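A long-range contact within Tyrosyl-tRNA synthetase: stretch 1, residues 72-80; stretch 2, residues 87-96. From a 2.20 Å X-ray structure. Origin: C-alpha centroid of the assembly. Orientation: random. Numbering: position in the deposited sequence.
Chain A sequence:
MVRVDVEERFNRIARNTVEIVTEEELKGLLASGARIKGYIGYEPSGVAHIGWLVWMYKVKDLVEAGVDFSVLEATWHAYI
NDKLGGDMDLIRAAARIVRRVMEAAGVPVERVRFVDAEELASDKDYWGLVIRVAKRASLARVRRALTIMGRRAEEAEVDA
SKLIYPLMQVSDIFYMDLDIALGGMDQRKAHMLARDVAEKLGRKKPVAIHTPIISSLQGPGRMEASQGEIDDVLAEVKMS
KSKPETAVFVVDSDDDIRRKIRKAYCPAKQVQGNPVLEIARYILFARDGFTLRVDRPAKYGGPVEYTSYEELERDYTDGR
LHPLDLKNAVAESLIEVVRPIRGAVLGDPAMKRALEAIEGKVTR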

# COMPACT_ATOMS: atom_id res chain seq x y z
N LEU A 72 4.92 3.16 18.97
CA LEU A 72 3.86 3.07 17.97
C LEU A 72 3.06 1.79 18.19
O LEU A 72 3.59 0.69 18.06
CB LEU A 72 4.43 3.04 16.54
CG LEU A 72 3.32 2.84 15.48
CD1 LEU A 72 2.48 4.12 15.42
CD2 LEU A 72 3.91 2.50 14.07
N GLU A 73 1.79 1.93 18.55
CA GLU A 73 0.95 0.75 18.73
C GLU A 73 0.58 0.41 17.30
O GLU A 73 -0.33 1.00 16.73
CB GLU A 73 -0.27 1.13 19.58
CG GLU A 73 0.20 1.62 20.96
CD GLU A 73 -0.87 2.26 21.81
OE1 GLU A 73 -1.89 2.73 21.26
OE2 GLU A 73 -0.67 2.31 23.05
N ALA A 74 1.33 -0.52 16.71
CA ALA A 74 1.18 -0.92 15.31
C ALA A 74 -0.04 -1.79 15.07
O ALA A 74 0.08 -2.96 14.67
CB ALA A 74 2.43 -1.64 14.85
N THR A 75 -1.22 -1.21 15.31
CA THR A 75 -2.47 -1.94 15.18
C THR A 75 -2.77 -2.44 13.78
O THR A 75 -3.25 -3.56 13.62
CB THR A 75 -3.65 -1.10 15.68
OG1 THR A 75 -3.80 0.06 14.87
CG2 THR A 75 -3.42 -0.67 17.15
N TRP A 76 -2.49 -1.62 12.76
CA TRP A 76 -2.75 -2.03 11.39
C TRP A 76 -1.81 -3.18 11.00
O TRP A 76 -2.19 -4.09 10.26
CB TRP A 76 -2.61 -0.83 10.44
CG TRP A 76 -3.82 0.06 10.48
CD1 TRP A 76 -4.51 0.45 11.59
CD2 TRP A 76 -4.48 0.67 9.36
NE1 TRP A 76 -5.57 1.26 11.24
CE2 TRP A 76 -5.57 1.41 9.87
CE3 TRP A 76 -4.26 0.67 7.98
CZ2 TRP A 76 -6.44 2.13 9.05
CZ3 TRP A 76 -5.12 1.39 7.15
CH2 TRP A 76 -6.20 2.11 7.69
N HIS A 77 -0.60 -3.16 11.52
CA HIS A 77 0.35 -4.21 11.22
C HIS A 77 -0.16 -5.52 11.83
O HIS A 77 -0.06 -6.57 11.21
CB HIS A 77 1.72 -3.87 11.81
CG HIS A 77 2.30 -2.59 11.30
ND1 HIS A 77 3.28 -2.55 10.34
CD2 HIS A 77 2.01 -1.30 11.61
CE1 HIS A 77 3.59 -1.29 10.08
NE2 HIS A 77 2.83 -0.51 10.83
N ALA A 78 -0.69 -5.45 13.05
CA ALA A 78 -1.20 -6.64 13.74
C ALA A 78 -2.37 -7.19 12.93
O ALA A 78 -2.54 -8.41 12.78
CB ALA A 78 -1.67 -6.27 15.16
N TYR A 79 -3.19 -6.28 12.42
CA TYR A 79 -4.32 -6.70 11.61
C TYR A 79 -3.78 -7.44 10.39
O TYR A 79 -4.25 -8.52 10.04
CB TYR A 79 -5.14 -5.51 11.14
CG TYR A 79 -6.32 -5.89 10.26
CD1 TYR A 79 -7.48 -6.42 10.81
CD2 TYR A 79 -6.26 -5.71 8.89
CE1 TYR A 79 -8.57 -6.75 10.00
CE2 TYR A 79 -7.35 -6.03 8.07
CZ TYR A 79 -8.50 -6.55 8.63
OH TYR A 79 -9.58 -6.83 7.82
N ILE A 80 -2.78 -6.87 9.73
CA ILE A 80 -2.22 -7.52 8.56
C ILE A 80 -1.79 -8.95 8.88
O ILE A 80 -2.00 -9.85 8.07
CB ILE A 80 -1.05 -6.71 7.97
CG1 ILE A 80 -1.62 -5.44 7.32
CG2 ILE A 80 -0.28 -7.54 6.95
CD1 ILE A 80 -0.57 -4.48 6.81
N ASP A 87 -9.46 -8.67 15.02
CA ASP A 87 -10.43 -7.92 15.81
C ASP A 87 -9.73 -6.68 16.34
O ASP A 87 -9.02 -6.73 17.34
CB ASP A 87 -10.93 -8.79 16.97
CG ASP A 87 -12.11 -8.19 17.71
OD1 ASP A 87 -12.11 -6.96 17.97
OD2 ASP A 87 -13.03 -8.97 18.05
N MET A 88 -9.95 -5.54 15.68
CA MET A 88 -9.32 -4.30 16.07
C MET A 88 -9.57 -3.85 17.52
O MET A 88 -8.72 -3.17 18.11
CB MET A 88 -9.72 -3.18 15.10
CG MET A 88 -9.17 -3.37 13.68
SD MET A 88 -7.34 -3.53 13.63
CE MET A 88 -6.87 -1.83 13.94
N ASP A 89 -10.72 -4.22 18.08
CA ASP A 89 -11.04 -3.85 19.47
C ASP A 89 -10.12 -4.59 20.45
O ASP A 89 -9.70 -4.04 21.46
CB ASP A 89 -12.48 -4.20 19.81
CG ASP A 89 -13.49 -3.46 18.96
OD1 ASP A 89 -13.49 -2.21 19.00
OD2 ASP A 89 -14.28 -4.14 18.26
N LEU A 90 -9.87 -5.85 20.15
CA LEU A 90 -9.02 -6.69 20.98
C LEU A 90 -7.56 -6.26 20.84
O LEU A 90 -6.78 -6.32 21.80
CB LEU A 90 -9.19 -8.15 20.55
CG LEU A 90 -10.15 -9.03 21.36
CD1 LEU A 90 -11.38 -8.26 21.84
CD2 LEU A 90 -10.54 -10.20 20.48
N ILE A 91 -7.20 -5.81 19.65
CA ILE A 91 -5.84 -5.36 19.41
C ILE A 91 -5.60 -4.08 20.21
O ILE A 91 -4.54 -3.91 20.81
CB ILE A 91 -5.59 -5.11 17.92
CG1 ILE A 91 -5.63 -6.43 17.17
CG2 ILE A 91 -4.25 -4.38 17.72
CD1 ILE A 91 -5.43 -6.30 15.66
N ARG A 92 -6.59 -3.19 20.22
CA ARG A 92 -6.49 -1.94 20.95
C ARG A 92 -6.41 -2.23 22.44
O ARG A 92 -5.68 -1.57 23.18
CB ARG A 92 -7.72 -1.06 20.70
CG ARG A 92 -7.39 0.34 20.18
CD ARG A 92 -7.77 0.50 18.72
NE ARG A 92 -9.18 0.15 18.50
CZ ARG A 92 -9.79 0.14 17.32
NH1 ARG A 92 -9.12 0.46 16.22
NH2 ARG A 92 -11.07 -0.21 17.25
N ALA A 93 -7.18 -3.23 22.87
CA ALA A 93 -7.22 -3.62 24.26
C ALA A 93 -5.86 -4.14 24.69
O ALA A 93 -5.41 -3.86 25.79
CB ALA A 93 -8.28 -4.68 24.48
N ALA A 94 -5.20 -4.90 23.81
CA ALA A 94 -3.88 -5.42 24.13
C ALA A 94 -2.90 -4.25 24.31
O ALA A 94 -1.99 -4.33 25.15
CB ALA A 94 -3.39 -6.38 23.02
N ALA A 95 -3.09 -3.18 23.55
CA ALA A 95 -2.23 -1.99 23.64
C ALA A 95 -2.46 -1.22 24.95
O ALA A 95 -1.51 -0.68 25.54
CB ALA A 95 -2.48 -1.05 22.44
N ARG A 96 -3.70 -1.15 25.42
CA ARG A 96 -3.97 -0.46 26.68
C ARG A 96 -3.28 -1.23 27.82
O ARG A 96 -2.77 -0.64 28.76
CB ARG A 96 -5.47 -0.38 26.97
CG ARG A 96 -6.25 0.44 25.98
CD ARG A 96 -7.57 0.88 26.62
NE ARG A 96 -8.46 -0.25 26.89
CZ ARG A 96 -9.18 -0.88 25.96
NH1 ARG A 96 -9.13 -0.48 24.69
NH2 ARG A 96 -9.94 -1.91 26.31
O HOH W 1 0.73 0.34 24.21
O HOH W 2 -6.42 1.51 15.78

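Contact between residues 72-80 and 87-96 of tyrosyl-tRNA synthetase. A short strand (72-73) leads through A74, the N-cap residue, into helix 75-80, which packs against helix 88-96; the axes approach to 10.0 Å and their directions differ by 129°, so the helices cross obliquely, more opposed than aligned. Along the contact E73 lies near A95, T75 near I91, and Y79 near M88. Together the stretches bury 383 Å², and no direct hydrogen bond crosses between them: the contact is van der Waals packing, supplemented by two bridging waters. I91, A78, T75 and A95 are buried, whereas M88 and Y79 stay partly exposed.

Van der Waals packing centres on I91 and M88. I91 points toward the first stretch, its chi1 m, chi2 t side chain extended so that CD1 lies 3.8 Å from A78 CB and 3.9 Å from the backbone N of Y79. Its other branch, CG2, meets T75 CG2 at 3.8 Å. A78 also points toward its partner, and its single methyl lets the isoleucine come close to the helix backbone. M88 leaves its CA sideways, but three successive m torsions fold its end inward: its methyl CE contacts the hydroxyl oxygen T75 OG1 at 3.7 Å and W76 CD1 at 4.0 Å, and its SD lies 3.9 Å from Y79 CB. An unbranched, flexible methionine suits this place, since one side chain touches three residues. W76 points away at CB, yet its indole comes back within reach of that methyl.

The sulfur-aromatic contact involves the same methionine: M88 SD lies 5.0 Å from the Y79 ring centroid, 54° off the ring normal, an oblique approach.

Polar residues contribute through carbon and water. The carboxylate carbon CD of E73 lies 3.7 Å from A95 CB; the small alanine leaves the buried carboxylate room to approach. Water 1 joins the same pair, donating to E73 OE2 (2.7 Å) and to A95 O (2.8 Å), while the carboxylate is also hydrogen-bonded elsewhere in the structure. Water 2 links T75 OG1 (3.1 Å) to R92 NH1 (2.9 Å), accepting from the arginine. T75, with chi1 p, thus serves both needs: its methyl packs on I91 and its hydroxyl meets the water.

Within the second stretch, D87 caps the helix: its OD1 accepts weak hydrogen bonds from D89 N (3.1 Å) and L90 N (3.3 Å). R92 NH2 forms a salt bridge with D89 OD1 (3.6 Å), so the guanidinium that holds water 2 is also tied to its own helix.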